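Local coordinates for possible substrate binding protein of ABC transporter system (Rhodopseudomonas palustris, PDB 3N0X) that probably captures a branched-chain amino acid or related small solute in the periplasm and delivers it to an ABC transporter, at residues 88-93 with 98-103; 214-219 with 245-250. One frame throughout, in Å; residues are numbered along the deposited sequence.

Interaction 1: 88-93 with 98-103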
ATOM      1  N   ALA A  88      -9.321   7.708 -12.974  1.00 18.04           N
ATOM      2  CA  ALA A  88     -10.444   8.057 -13.825  1.00 19.92           C
ATOM      3  C   ALA A  88     -11.691   8.372 -13.020  1.00 19.56           C
ATOM      4  O   ALA A  88     -12.534   9.163 -13.448  1.00 21.09           O
ATOM      5  CB  ALA A  88     -10.776   6.926 -14.822  1.00 20.86           C
ATOM      6  N   ASP A  89     -11.812   7.731 -11.867  1.00 16.43           N
ATOM      7  CA  ASP A  89     -12.985   7.896 -11.020  1.00 15.91           C
ATOM      8  C   ASP A  89     -13.005   9.181 -10.185  1.00 17.48           C
ATOM      9  O   ASP A  89     -14.065   9.574  -9.723  1.00 17.29           O
ATOM     10  CB  ASP A  89     -13.116   6.725 -10.049  1.00 16.15           C
ATOM     11  CG  ASP A  89     -13.447   5.431 -10.715  1.00 17.56           C
ATOM     12  OD1 ASP A  89     -13.860   5.437 -11.894  1.00 18.92           O
ATOM     13  OD2 ASP A  89     -13.199   4.382 -10.053  1.00 17.70           O
ATOM     14  N   LEU A  90     -11.847   9.806  -9.960  1.00 16.77           N
ATOM     15  CA  LEU A  90     -11.812  10.919  -9.012  1.00 15.83           C
ATOM     16  C   LEU A  90     -12.801  12.051  -9.392  1.00 16.47           C
ATOM     17  O   LEU A  90     -13.518  12.549  -8.541  1.00 17.92           O
ATOM     18  CB  LEU A  90     -10.395  11.461  -8.828  1.00 16.32           C
ATOM     19  CG  LEU A  90      -9.331  10.408  -8.530  1.00 15.45           C
ATOM     20  CD1 LEU A  90      -7.967  11.128  -8.339  1.00 15.91           C
ATOM     21  CD2 LEU A  90      -9.645   9.546  -7.328  1.00 15.32           C
ATOM     22  N   PRO A  91     -12.865  12.441 -10.687  1.00 17.43           N
ATOM     23  CA  PRO A  91     -13.793  13.518 -11.059  1.00 17.52           C
ATOM     24  C   PRO A  91     -15.262  13.157 -10.862  1.00 18.76           C
ATOM     25  O   PRO A  91     -16.099  14.055 -10.713  1.00 19.24           O
ATOM     26  CB  PRO A  91     -13.492  13.752 -12.564  1.00 19.69           C
ATOM     27  CG  PRO A  91     -12.187  13.179 -12.764  1.00 21.00           C
ATOM     28  CD  PRO A  91     -11.971  12.097 -11.797  1.00 19.20           C
ATOM     29  N   VAL A  92     -15.577  11.863 -10.852  1.00 17.67           N
ATOM     30  CA  VAL A  92     -16.951  11.410 -10.609  1.00 18.78           C
ATOM     31  C   VAL A  92     -17.397  11.721  -9.177  1.00 17.30           C
ATOM     32  O   VAL A  92     -18.538  12.116  -8.930  1.00 18.77           O
ATOM     33  CB  VAL A  92     -17.100   9.905 -10.924  1.00 18.99           C
ATOM     34  CG1 VAL A  92     -18.524   9.448 -10.686  1.00 20.13           C
ATOM     35  CG2 VAL A  92     -16.648   9.639 -12.373  1.00 20.10           C
ATOM     36  N   ALA A  93     -16.482  11.543  -8.232  1.00 16.62           N
ATOM     37  CA  ALA A  93     -16.765  11.920  -6.862  1.00 16.34           C
ATOM     38  C   ALA A  93     -17.098  13.404  -6.753  1.00 18.01           C
ATOM     39  O   ALA A  93     -18.087  13.786  -6.135  1.00 17.12           O
ATOM     40  CB  ALA A  93     -15.577  11.558  -5.937  1.00 17.17           C
ATOM     41  N   LYS A  98     -19.883  13.499  -3.598  1.00 16.75           N
ATOM     42  CA  LYS A  98     -19.848  12.368  -2.685  0.60 16.47           C
ATOM     43  C   LYS A  98     -18.391  11.914  -2.509  1.00 16.09           C
ATOM     44  O   LYS A  98     -17.561  12.065  -3.400  1.00 15.31           O
ATOM     45  CB  LYS A  98     -20.783  11.244  -3.170  0.60 16.76           C
ATOM     46  CG  LYS A  98     -22.280  11.546  -2.951  0.60 21.63           C
ATOM     47  CD  LYS A  98     -23.159  10.323  -3.189  0.60 25.24           C
ATOM     48  CE  LYS A  98     -24.649  10.561  -2.873  0.60 25.97           C
ATOM     49  NZ  LYS A  98     -25.567   9.495  -3.381  0.60 16.72           N
ATOM     50  N   ILE A  99     -18.088  11.378  -1.337  1.00 16.53           N
ATOM     51  CA  ILE A  99     -16.739  10.954  -1.023  1.00 14.94           C
ATOM     52  C   ILE A  99     -16.396   9.628  -1.703  1.00 14.58           C
ATOM     53  O   ILE A  99     -17.223   8.712  -1.777  1.00 15.31           O
ATOM     54  CB  ILE A  99     -16.562  10.864   0.498  1.00 15.71           C
ATOM     55  CG1 ILE A  99     -16.528  12.298   1.085  1.00 18.86           C
ATOM     56  CG2 ILE A  99     -15.279  10.093   0.861  1.00 16.58           C
ATOM     57  CD1 ILE A  99     -16.765  12.297   2.554  1.00 21.59           C
ATOM     58  N   LEU A 100     -15.150   9.530  -2.141  1.00 13.37           N
ATOM     59  CA  LEU A 100     -14.539   8.280  -2.568  1.00 12.38           C
ATOM     60  C   LEU A 100     -13.328   8.045  -1.666  1.00 12.47           C
ATOM     61  O   LEU A 100     -12.422   8.881  -1.608  1.00 14.16           O
ATOM     62  CB  LEU A 100     -14.107   8.370  -4.015  1.00 15.10           C
ATOM     63  CG  LEU A 100     -13.337   7.146  -4.549  1.00 15.14           C
ATOM     64  CD1 LEU A 100     -14.159   5.858  -4.536  1.00 15.52           C
ATOM     65  CD2 LEU A 100     -12.814   7.423  -5.949  1.00 16.70           C
ATOM     66  N   ILE A 101     -13.328   6.916  -0.963  1.00 13.05           N
ATOM     67  CA  ILE A 101     -12.184   6.485  -0.158  1.00 13.33           C
ATOM     68  C   ILE A 101     -11.403   5.535  -1.047  1.00 12.46           C
ATOM     69  O   ILE A 101     -11.894   4.477  -1.467  1.00 15.68           O
ATOM     70  CB  ILE A 101     -12.595   5.758   1.147  1.00 12.42           C
ATOM     71  CG1 ILE A 101     -13.304   6.747   2.108  1.00 14.11           C
ATOM     72  CG2 ILE A 101     -11.349   5.136   1.790  1.00 16.05           C
ATOM     73  CD1 ILE A 101     -14.007   6.041   3.279  1.00 18.43           C
ATOM     74  N   VAL A 102     -10.190   5.931  -1.381  1.00 12.53           N
ATOM     75  CA  VAL A 102      -9.383   5.165  -2.320  1.00 12.70           C
ATOM     76  C   VAL A 102      -8.679   4.034  -1.581  1.00 12.18           C
ATOM     77  O   VAL A 102      -7.947   4.259  -0.604  1.00 12.87           O
ATOM     78  CB  VAL A 102      -8.403   6.052  -3.104  1.00 13.70           C
ATOM     79  CG1 VAL A 102      -7.492   5.153  -4.024  1.00 13.27           C
ATOM     80  CG2 VAL A 102      -9.215   7.106  -3.921  1.00 14.72           C
ATOM     81  N   GLU A 103      -8.919   2.826  -2.095  1.00 13.10           N
ATOM     82  CA  GLU A 103      -8.433   1.584  -1.496  1.00 11.59           C
ATOM     83  C   GLU A 103      -8.674   0.487  -2.506  1.00 12.97           C
ATOM     84  O   GLU A 103      -9.822   0.261  -2.877  1.00 13.65           O
ATOM     85  CB  GLU A 103      -9.256   1.276  -0.218  1.00 14.09           C
ATOM     86  CG  GLU A 103      -8.922  -0.053   0.416  1.00 15.36           C
ATOM     87  CD  GLU A 103      -7.498  -0.145   0.907  1.00 15.38           C
ATOM     88  OE1 GLU A 103      -7.045   0.748   1.692  1.00 16.18           O
ATOM     89  OE2 GLU A 103      -6.863  -1.177   0.552  1.00 15.91           O
TER
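Ala-93 O in helix 83-96 accepts a nearly straight hydrogen bond from Lys-98 N, 3.1 Å away. Beyond this link the chain turns back into strand 100-102, which runs roughly antiparallel to the short helical segment, at 153°. The two axes pass 9.6 Å apart. This is the second half of a right-handed beta-alpha-beta crossover, 76-79 to 83-96 to 100-102, in the Rossmann-like sheet of a type I periplasmic binding protein. The apolar face of the helix lies over the sheet through alternate strand residues: Leu-100 and Val-102 face it, while Ile-99 and Ile-101 point to the other face, against helix 307-314. Leu-100 makes the largest share of the contact from the side of 98-103. Its CB meets Ala-93 CB at 4.0 Å, close to the turn, and CG stands anti to the backbone N (chi1 175°), which brings CD2 up to the helix, where it touches both Asp-89 CB and Leu-90 CD2. The two leucine side chains cross at about a right angle and touch by single methyls. Leu-90 and Val-102 also pack on Ile-119 of the next strand, which extends this apolar layer across the sheet. The buried Asp-89 carboxylate bonds through OD2 to Ser-61 OG. The Lys-98 side chain leads away from the helix, and in the conformer given NZ bonds to the backbone oxygens of Tyr-69 and Ala-74. Farther along the strand lies a second methyl pair, Leu-90 CD2 with Val-102 CG2 at 4.2 Å.

Interaction 2: 214-219 with 245-250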
ATOM      1  N   ASP A 214      12.118 -10.321 -12.643  1.00 29.43           N
ATOM      2  CA  ASP A 214      12.819 -10.926 -11.503  0.50 28.39           C
ATOM      3  C   ASP A 214      14.254 -10.411 -11.281  1.00 26.46           C
ATOM      4  O   ASP A 214      15.209 -11.188 -11.150  1.00 25.04           O
ATOM      5  CB  ASP A 214      12.802 -12.457 -11.632  0.50 29.25           C
ATOM      6  CG  ASP A 214      12.925 -13.159 -10.295  0.50 32.51           C
ATOM      7  OD1 ASP A 214      12.920 -12.489  -9.225  0.50 30.73           O
ATOM      8  OD2 ASP A 214      13.032 -14.402 -10.323  0.50 35.18           O
ATOM      9  N   PRO A 215      14.412  -9.066 -11.170  1.00 23.94           N
ATOM     10  CA  PRO A 215      15.765  -8.546 -10.901  1.00 21.21           C
ATOM     11  C   PRO A 215      16.416  -9.088  -9.587  1.00 18.05           C
ATOM     12  O   PRO A 215      17.609  -9.287  -9.569  1.00 18.28           O
ATOM     13  CB  PRO A 215      15.557  -7.015 -10.787  1.00 20.14           C
ATOM     14  CG  PRO A 215      14.198  -6.872 -10.424  1.00 22.28           C
ATOM     15  CD  PRO A 215      13.407  -8.001 -11.083  1.00 23.40           C
ATOM     16  N   LEU A 216      15.649  -9.349  -8.543  1.00 19.66           N
ATOM     17  CA  LEU A 216      16.280  -9.768  -7.264  1.00 21.82           C
ATOM     18  C   LEU A 216      16.952 -11.131  -7.384  1.00 24.24           C
ATOM     19  O   LEU A 216      18.095 -11.310  -6.936  1.00 24.26           O
ATOM     20  CB  LEU A 216      15.288  -9.735  -6.098  1.00 23.14           C
ATOM     21  CG  LEU A 216      15.059  -8.385  -5.358  1.00 21.24           C
ATOM     22  CD1 LEU A 216      16.357  -7.803  -4.781  1.00 22.77           C
ATOM     23  CD2 LEU A 216      14.391  -7.367  -6.239  1.00 23.01           C
ATOM     24  N   THR A 217      16.258 -12.084  -8.015  1.00 25.69           N
ATOM     25  CA  THR A 217      16.813 -13.414  -8.252  1.00 27.95           C
ATOM     26  C   THR A 217      18.026 -13.371  -9.167  1.00 26.51           C
ATOM     27  O   THR A 217      19.032 -14.023  -8.918  1.00 25.81           O
ATOM     28  CB  THR A 217      15.773 -14.336  -8.970  1.00 29.20           C
ATOM     29  OG1 THR A 217      14.578 -14.388  -8.196  1.00 35.05           O
ATOM     30  CG2 THR A 217      16.346 -15.715  -9.162  1.00 35.32           C
ATOM     31  N   LYS A 218      17.912 -12.622 -10.258  1.00 25.78           N
ATOM     32  CA  LYS A 218      18.978 -12.500 -11.212  1.00 24.69           C
ATOM     33  C   LYS A 218      20.215 -11.794 -10.687  1.00 23.81           C
ATOM     34  O   LYS A 218      21.341 -12.186 -10.992  1.00 23.20           O
ATOM     35  CB  LYS A 218      18.460 -11.869 -12.511  1.00 27.89           C
ATOM     36  CG  LYS A 218      17.447 -12.807 -13.213  1.00 28.25           C
ATOM     37  CD  LYS A 218      16.760 -12.136 -14.368  1.00 33.19           C
ATOM     38  CE  LYS A 218      15.852 -13.135 -15.143  1.00 36.50           C
ATOM     39  NZ  LYS A 218      14.849 -12.395 -15.963  1.00 34.00           N
ATOM     40  N   LEU A 219      20.029 -10.796  -9.833  1.00 20.75           N
ATOM     41  CA  LEU A 219      21.182 -10.178  -9.176  1.00 19.67           C
ATOM     42  C   LEU A 219      21.795 -11.153  -8.139  1.00 18.06           C
ATOM     43  O   LEU A 219      23.021 -11.259  -8.064  1.00 19.58           O
ATOM     44  CB  LEU A 219      20.800  -8.867  -8.465  1.00 17.65           C
ATOM     45  CG  LEU A 219      20.491  -7.694  -9.382  1.00 15.91           C
ATOM     46  CD1 LEU A 219      19.879  -6.542  -8.583  1.00 18.13           C
ATOM     47  CD2 LEU A 219      21.747  -7.281 -10.167  1.00 16.46           C
ATOM     48  N   LYS A 245      12.166 -16.398  -0.752  1.00 18.45           N
ATOM     49  CA  LYS A 245      12.816 -17.511  -0.069  1.00 19.53           C
ATOM     50  C   LYS A 245      14.249 -17.753  -0.569  1.00 20.13           C
ATOM     51  O   LYS A 245      15.032 -18.416   0.104  1.00 23.11           O
ATOM     52  CB  LYS A 245      11.952 -18.793  -0.155  1.00 20.33           C
ATOM     53  CG  LYS A 245      10.650 -18.636   0.628  1.00 19.26           C
ATOM     54  CD  LYS A 245       9.655 -19.798   0.405  1.00 21.47           C
ATOM     55  CE  LYS A 245      10.136 -21.095   0.959  1.00 20.93           C
ATOM     56  NZ  LYS A 245       9.134 -22.182   0.758  1.00 17.42           N
ATOM     57  N   ARG A 246      14.589 -17.195  -1.729  1.00 20.84           N
ATOM     58  CA  ARG A 246      15.959 -17.211  -2.253  1.00 24.96           C
ATOM     59  C   ARG A 246      16.857 -16.096  -1.680  1.00 23.82           C
ATOM     60  O   ARG A 246      18.052 -16.066  -2.004  1.00 23.99           O
ATOM     61  CB  ARG A 246      15.918 -17.080  -3.784  1.00 28.29           C
ATOM     62  CG  ARG A 246      15.498 -18.383  -4.528  1.00 40.75           C
ATOM     63  CD  ARG A 246      16.705 -19.158  -5.096  1.00 53.46           C
ATOM     64  NE  ARG A 246      17.329 -18.459  -6.236  1.00 60.33           N
ATOM     65  CZ  ARG A 246      18.444 -17.718  -6.185  1.00 62.44           C
ATOM     66  NH1 ARG A 246      19.130 -17.555  -5.050  1.00 65.75           N
ATOM     67  NH2 ARG A 246      18.883 -17.130  -7.289  1.00 60.42           N
ATOM     68  N   LEU A 247      16.307 -15.249  -0.790  1.00 19.78           N
ATOM     69  CA  LEU A 247      16.994 -14.057  -0.259  1.00 19.84           C
ATOM     70  C   LEU A 247      17.018 -14.024   1.285  1.00 18.10           C
ATOM     71  O   LEU A 247      16.558 -13.048   1.902  1.00 17.09           O
ATOM     72  CB  LEU A 247      16.294 -12.802  -0.809  1.00 21.72           C
ATOM     73  CG  LEU A 247      16.182 -12.669  -2.339  1.00 26.77           C
ATOM     74  CD1 LEU A 247      15.108 -11.658  -2.777  1.00 32.03           C
ATOM     75  CD2 LEU A 247      17.563 -12.303  -2.844  1.00 29.03           C
ATOM     76  N   PRO A 248      17.497 -15.092   1.927  1.00 17.94           N
ATOM     77  CA  PRO A 248      17.498 -15.105   3.374  1.00 17.63           C
ATOM     78  C   PRO A 248      18.212 -13.886   3.966  1.00 17.13           C
ATOM     79  O   PRO A 248      19.287 -13.514   3.502  1.00 18.22           O
ATOM     80  CB  PRO A 248      18.237 -16.407   3.714  1.00 19.00           C
ATOM     81  CG  PRO A 248      19.012 -16.713   2.503  1.00 21.50           C
ATOM     82  CD  PRO A 248      18.162 -16.290   1.382  1.00 20.14           C
ATOM     83  N   GLY A 249      17.600 -13.259   4.963  1.00 16.39           N
ATOM     84  CA  GLY A 249      18.202 -12.148   5.670  1.00 14.94           C
ATOM     85  C   GLY A 249      17.979 -10.799   4.993  1.00 14.79           C
ATOM     86  O   GLY A 249      18.382  -9.779   5.541  1.00 15.05           O
HETATM   87  N   MSE A 250      17.358 -10.798   3.815  1.00 14.53           N
HETATM   88  CA  MSE A 250      17.092  -9.548   3.113  0.67 14.82           C
HETATM   89  C   MSE A 250      16.226  -8.655   3.986  1.00 14.80           C
HETATM   90  O   MSE A 250      15.244  -9.110   4.604  1.00 13.67           O
HETATM   91  CB  MSE A 250      16.391  -9.768   1.779  0.67 15.05           C
HETATM   92  CG  MSE A 250      16.174  -8.463   1.016  0.67 13.80           C
HETATM   93 SE   MSE A 250      15.709  -8.746  -0.824  0.50 20.26          SE
HETATM   94  CE  MSE A 250      14.125  -9.555  -0.528  0.67 13.06           C
TER
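The Arg-246 guanidinium meets Thr-217 CG2 obliquely, and NH2 makes the nearest approach at 3.5 Å, with NE and CZ slightly farther from the same methyl. Bends at chi2 and chi3 (-100° and -70°) fold the arginine back so that its side chain crosses the threonine at about a right angle; no hydrogen bond joins the two segments. The charge is instead met by Asp-221, which forms a salt bridge with NH2, while Gln-220 NE2 bonds to the backbone oxygen of Arg-246, so the last residues of helix 215-221 hold both the side chain and the backbone of this arginine. Thr-217 splits its roles: the methyl, anti to the backbone N, serves the arginine, and OG1 lies beside the carboxylate of Asp-214, the N-cap residue. Away from the arginine, the contact becomes apolar. Leu-247 CD1 lies against Leu-216 CB at 3.8 Å, and in the conformer given the selenium of selenomethionine Met-250 approaches Leu-216 CD1 at 4.1 Å; both side chains cross Leu-216 at about a right angle. A type II beta turn from Leu-247 to Met-250, with Gly-249 at positive phi and Met-250 N bonded to Leu-247 O, brings these two side chains to the same leucine. Leu-216 and Met-250 also touch Thr-233, at the edge strand of the parallel sheet. Here a helix flanking that sheet meets the loop leading into strand 251-254, in the second alpha/beta lobe of a type I periplasmic binding protein fold.

In the fold
Interactions 1 and 2 belong to different sheets of the binding protein and lie on opposite sides of the chain's centre, their own centres 37 Å apart and their nearest atoms about 23 Å apart. Interaction 1 packs a helix on the six-stranded mixed sheet, where 88-93 and 98-103 are consecutive pieces of one crossover; interaction 2 flanks the four-stranded parallel sheet and joins segments separated by 25 residues. The first is almost wholly buried, the second partly open. In this family solute binds in the cleft between two lobes. A glycerol, probably from crystallisation, lies about 3 Å from the Met-250 side chain; such molecules may mark a pocket, though not necessarily the solute site.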